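Local coordinates for protein (hdlp (histone deacetylase-like protein)) (Aquifex aeolicus, PDB 1C3P) that is a histone deacetylase homologue that binds zinc and probably acts as a deacetylase, at residues L30-I41 and A303-C311. Residues are numbered along the deposited sequence; the frame is centred on the assembly and turned at random.
Unlike the reference sequence in segment 30-41: Lys35 (reference Leu).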
loop_
_atom_site.group_PDB
_atom_site.type_symbol
_atom_site.label_atom_id
_atom_site.label_comp_id
_atom_site.label_asym_id
_atom_site.label_seq_id
_atom_site.Cartn_x
_atom_site.Cartn_y
_atom_site.Cartn_z
ATOM N N LEU A 30 2.973 4.602 14.421
ATOM C CA LEU A 30 2.014 5.622 14.794
ATOM C C LEU A 30 0.622 5.005 14.826
ATOM O O LEU A 30 -0.166 5.342 15.696
ATOM C CB LEU A 30 2.054 6.799 13.814
ATOM C CG LEU A 30 1.126 8.000 14.082
ATOM C CD1 LEU A 30 -0.312 7.598 13.899
ATOM C CD2 LEU A 30 1.353 8.535 15.497
ATOM N N LEU A 31 0.324 4.109 13.881
ATOM C CA LEU A 31 -0.992 3.467 13.836
ATOM C C LEU A 31 -1.199 2.684 15.131
ATOM O O LEU A 31 -2.251 2.766 15.756
ATOM C CB LEU A 31 -1.100 2.485 12.661
ATOM C CG LEU A 31 -2.438 2.228 11.932
ATOM C CD1 LEU A 31 -2.478 0.766 11.415
ATOM C CD2 LEU A 31 -3.610 2.459 12.835
ATOM N N LEU A 32 -0.193 1.913 15.519
ATOM C CA LEU A 32 -0.291 1.121 16.733
ATOM C C LEU A 32 -0.539 1.998 17.946
ATOM O O LEU A 32 -1.419 1.698 18.741
ATOM C CB LEU A 32 0.978 0.285 16.952
ATOM C CG LEU A 32 1.215 -0.929 16.045
ATOM C CD1 LEU A 32 2.481 -1.668 16.482
ATOM C CD2 LEU A 32 0.030 -1.873 16.139
ATOM N N ARG A 33 0.234 3.074 18.085
ATOM C CA ARG A 33 0.059 3.962 19.228
ATOM C C ARG A 33 -1.299 4.642 19.177
ATOM O O ARG A 33 -1.918 4.883 20.208
ATOM C CB ARG A 33 1.180 5.007 19.282
ATOM C CG ARG A 33 2.558 4.396 19.583
ATOM C CD ARG A 33 3.593 5.441 19.986
ATOM N NE ARG A 33 3.840 6.415 18.929
ATOM C CZ ARG A 33 4.711 7.416 19.023
ATOM N NH1 ARG A 33 5.424 7.577 20.128
ATOM N NH2 ARG A 33 4.878 8.251 18.005
ATOM N N PHE A 34 -1.768 4.935 17.968
ATOM C CA PHE A 34 -3.051 5.585 17.789
ATOM C C PHE A 34 -4.205 4.644 18.147
ATOM O O PHE A 34 -5.121 5.014 18.886
ATOM C CB PHE A 34 -3.198 6.056 16.338
ATOM C CG PHE A 34 -4.408 6.899 16.104
ATOM C CD1 PHE A 34 -4.448 8.209 16.557
ATOM C CD2 PHE A 34 -5.529 6.375 15.455
ATOM C CE1 PHE A 34 -5.597 9.002 16.364
ATOM C CE2 PHE A 34 -6.677 7.147 15.255
ATOM C CZ PHE A 34 -6.710 8.470 15.713
ATOM N N LYS A 35 -4.184 3.411 17.653
ATOM C CA LYS A 35 -5.294 2.553 18.017
ATOM C C LYS A 35 -5.298 2.246 19.503
ATOM O O LYS A 35 -6.355 2.017 20.078
ATOM C CB LYS A 35 -5.294 1.276 17.205
ATOM C CG LYS A 35 -5.809 1.501 15.793
ATOM C CD LYS A 35 -5.785 0.225 15.005
ATOM C CE LYS A 35 -4.373 -0.277 14.855
ATOM N NZ LYS A 35 -3.706 -0.580 16.148
ATOM N N ASP A 36 -4.126 2.249 20.122
ATOM C CA ASP A 36 -4.049 1.987 21.552
ATOM C C ASP A 36 -4.631 3.185 22.289
ATOM O O ASP A 36 -5.455 3.024 23.194
ATOM C CB ASP A 36 -2.599 1.750 21.985
ATOM C CG ASP A 36 -2.477 1.425 23.474
ATOM O OD1 ASP A 36 -3.213 0.541 23.962
ATOM O OD2 ASP A 36 -1.635 2.045 24.147
ATOM N N ALA A 37 -4.214 4.387 21.897
ATOM C CA ALA A 37 -4.724 5.607 22.529
ATOM C C ALA A 37 -6.257 5.681 22.420
ATOM O O ALA A 37 -6.921 6.161 23.338
ATOM C CB ALA A 37 -4.069 6.857 21.886
ATOM N N MET A 38 -6.809 5.186 21.310
ATOM C CA MET A 38 -8.268 5.178 21.059
ATOM C C MET A 38 -8.964 3.949 21.671
ATOM O O MET A 38 -10.195 3.799 21.567
ATOM C CB MET A 38 -8.542 5.171 19.546
ATOM C CG MET A 38 -8.106 6.414 18.804
ATOM S SD MET A 38 -9.248 7.766 19.118
ATOM C CE MET A 38 -10.744 7.065 18.410
ATOM N N ASN A 39 -8.168 3.079 22.290
ATOM C CA ASN A 39 -8.638 1.836 22.903
ATOM C C ASN A 39 -9.380 0.997 21.879
ATOM O O ASN A 39 -10.449 0.433 22.160
ATOM C CB ASN A 39 -9.537 2.127 24.111
ATOM C CG ASN A 39 -8.838 2.970 25.147
ATOM O OD1 ASN A 39 -7.727 2.657 25.554
ATOM N ND2 ASN A 39 -9.484 4.051 25.580
ATOM N N LEU A 40 -8.808 0.925 20.677
ATOM C CA LEU A 40 -9.419 0.157 19.597
ATOM C C LEU A 40 -8.665 -1.125 19.243
ATOM O O LEU A 40 -8.920 -1.739 18.209
ATOM C CB LEU A 40 -9.583 1.023 18.345
ATOM C CG LEU A 40 -10.600 2.164 18.472
ATOM C CD1 LEU A 40 -10.691 2.916 17.154
ATOM C CD2 LEU A 40 -11.957 1.603 18.831
ATOM N N ILE A 41 -7.756 -1.541 20.118
ATOM C CA ILE A 41 -7.015 -2.764 19.876
ATOM C C ILE A 41 -6.569 -3.448 21.180
ATOM O O ILE A 41 -6.194 -2.787 22.143
ATOM C CB ILE A 41 -5.779 -2.492 18.970
ATOM C CG1 ILE A 41 -5.119 -3.816 18.609
ATOM C CG2 ILE A 41 -4.782 -1.593 19.671
ATOM C CD1 ILE A 41 -6.031 -4.738 17.894
ATOM N N ALA A 303 -3.337 7.745 10.006
ATOM C CA ALA A 303 -3.865 7.191 11.244
ATOM C C ALA A 303 -5.366 7.013 11.277
ATOM O O ALA A 303 -5.861 5.958 11.677
ATOM C CB ALA A 303 -3.422 8.037 12.424
ATOM N N ARG A 304 -6.114 8.032 10.869
ATOM C CA ARG A 304 -7.556 7.910 10.920
ATOM C C ARG A 304 -8.099 6.926 9.893
ATOM O O ARG A 304 -9.005 6.147 10.192
ATOM C CB ARG A 304 -8.234 9.285 10.718
ATOM C CG ARG A 304 -7.929 10.366 11.779
ATOM C CD ARG A 304 -8.849 11.592 11.557
ATOM N NE ARG A 304 -8.848 11.976 10.154
ATOM C CZ ARG A 304 -9.825 12.628 9.532
ATOM N NH1 ARG A 304 -10.933 13.000 10.176
ATOM N NH2 ARG A 304 -9.702 12.884 8.239
ATOM N N ALA A 305 -7.539 6.948 8.685
ATOM C CA ALA A 305 -8.026 6.068 7.630
ATOM C C ALA A 305 -7.785 4.598 7.908
ATOM O O ALA A 305 -8.688 3.777 7.738
ATOM C CB ALA A 305 -7.406 6.479 6.262
ATOM N N TRP A 306 -6.574 4.240 8.324
ATOM C CA TRP A 306 -6.334 2.842 8.625
ATOM C C TRP A 306 -7.122 2.440 9.854
ATOM O O TRP A 306 -7.457 1.270 10.022
ATOM C CB TRP A 306 -4.848 2.548 8.822
ATOM C CG TRP A 306 -4.118 2.380 7.509
ATOM C CD1 TRP A 306 -4.672 2.103 6.296
ATOM C CD2 TRP A 306 -2.703 2.410 7.306
ATOM N NE1 TRP A 306 -3.689 1.955 5.345
ATOM C CE2 TRP A 306 -2.472 2.139 5.940
ATOM C CE3 TRP A 306 -1.604 2.639 8.148
ATOM C CZ2 TRP A 306 -1.181 2.091 5.395
ATOM C CZ3 TRP A 306 -0.324 2.592 7.609
ATOM C CH2 TRP A 306 -0.126 2.318 6.240
ATOM N N THR A 307 -7.420 3.400 10.720
ATOM C CA THR A 307 -8.208 3.068 11.897
ATOM C C THR A 307 -9.592 2.632 11.416
ATOM O O THR A 307 -10.152 1.674 11.942
ATOM C CB THR A 307 -8.277 4.265 12.882
ATOM O OG1 THR A 307 -7.002 4.406 13.525
ATOM C CG2 THR A 307 -9.357 4.048 13.942
ATOM N N LEU A 308 -10.142 3.308 10.406
ATOM C CA LEU A 308 -11.443 2.899 9.871
ATOM C C LEU A 308 -11.359 1.457 9.355
ATOM O O LEU A 308 -12.276 0.643 9.554
ATOM C CB LEU A 308 -11.897 3.828 8.733
ATOM C CG LEU A 308 -12.226 5.276 9.107
ATOM C CD1 LEU A 308 -12.773 6.043 7.881
ATOM C CD2 LEU A 308 -13.269 5.258 10.234
ATOM N N ILE A 309 -10.257 1.134 8.687
ATOM C CA ILE A 309 -10.078 -0.214 8.169
ATOM C C ILE A 309 -10.017 -1.211 9.322
ATOM O O ILE A 309 -10.631 -2.277 9.262
ATOM C CB ILE A 309 -8.767 -0.358 7.370
ATOM C CG1 ILE A 309 -8.791 0.549 6.139
ATOM C CG2 ILE A 309 -8.575 -1.811 6.968
ATOM C CD1 ILE A 309 -9.896 0.212 5.159
ATOM N N TRP A 310 -9.273 -0.876 10.372
ATOM C CA TRP A 310 -9.160 -1.812 11.494
ATOM C C TRP A 310 -10.523 -2.027 12.164
ATOM O O TRP A 310 -10.891 -3.160 12.495
ATOM C CB TRP A 310 -8.130 -1.316 12.506
ATOM C CG TRP A 310 -7.989 -2.232 13.667
ATOM C CD1 TRP A 310 -8.297 -1.951 14.967
ATOM C CD2 TRP A 310 -7.614 -3.623 13.633
ATOM N NE1 TRP A 310 -8.146 -3.077 15.742
ATOM C CE2 TRP A 310 -7.729 -4.117 14.950
ATOM C CE3 TRP A 310 -7.196 -4.497 12.619
ATOM C CZ2 TRP A 310 -7.440 -5.446 15.280
ATOM C CZ3 TRP A 310 -6.911 -5.816 12.942
ATOM C CH2 TRP A 310 -7.034 -6.279 14.265
ATOM N N CYS A 311 -11.277 -0.944 12.345
ATOM C CA CYS A 311 -12.604 -1.048 12.942
ATOM C C CYS A 311 -13.521 -1.940 12.101
ATOM O O CYS A 311 -14.241 -2.763 12.656
ATOM C CB CYS A 311 -13.230 0.347 13.142
ATOM S SG CYS A 311 -12.504 1.343 14.491
#
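In the alpha/beta fold of the histone deacetylase family, helix 28-37, with the Schellman turn that ends it at Asn39, packs across helix 299-314; segments 30-37 and 303-311 cross at -66°, their axes 9.7 Å apart. Small residues of the second helix form the middle of the interface. Ala303 puts its CB over one face of the Phe34 ring, a CH-pi contact 4.1 Å from the centroid, while Met38 CG, just past the end of the first helix, lies over the opposite face. The same methyl meets Leu30 CD1 at 3.5 Å, a tight fit. The edge of the Phe34 ring faces Thr307 OG1, which lies near the ring plane, 3.1 Å from Phe34 CD2; this hydroxyl is already engaged as donor to Ala303 O at 2.7 Å, so a buried polar group is satisfied within its own helix. Beside it, Leu31 lays CG and CD1 against Trp306, whose NE1 is hydrogen-bonded to Leu255 O and whose side chain lies about 8 Å from that of Asp168, a zinc-binding residue of this protein, though no zinc is bound in this model. Past the turn, Leu40 CD1 rests against both Thr307 CG2 and Cys311 SG. With CG anti to the backbone N (chi1 180°), Trp310 turns a face of its indole to the Lys35 chain, Lys35 CD lying 3.3 Å from Trp310 CD1. Replacing Trp310 with an alanine would probably leave Leu40 O without its indole donor and open a gap beside the lysine chain. That hydrogen bond, from Trp310 NE1 to Leu40 O, is 2.9 Å long but bent to 134° at the hydrogen, with the oxygen almost exactly in the indole plane.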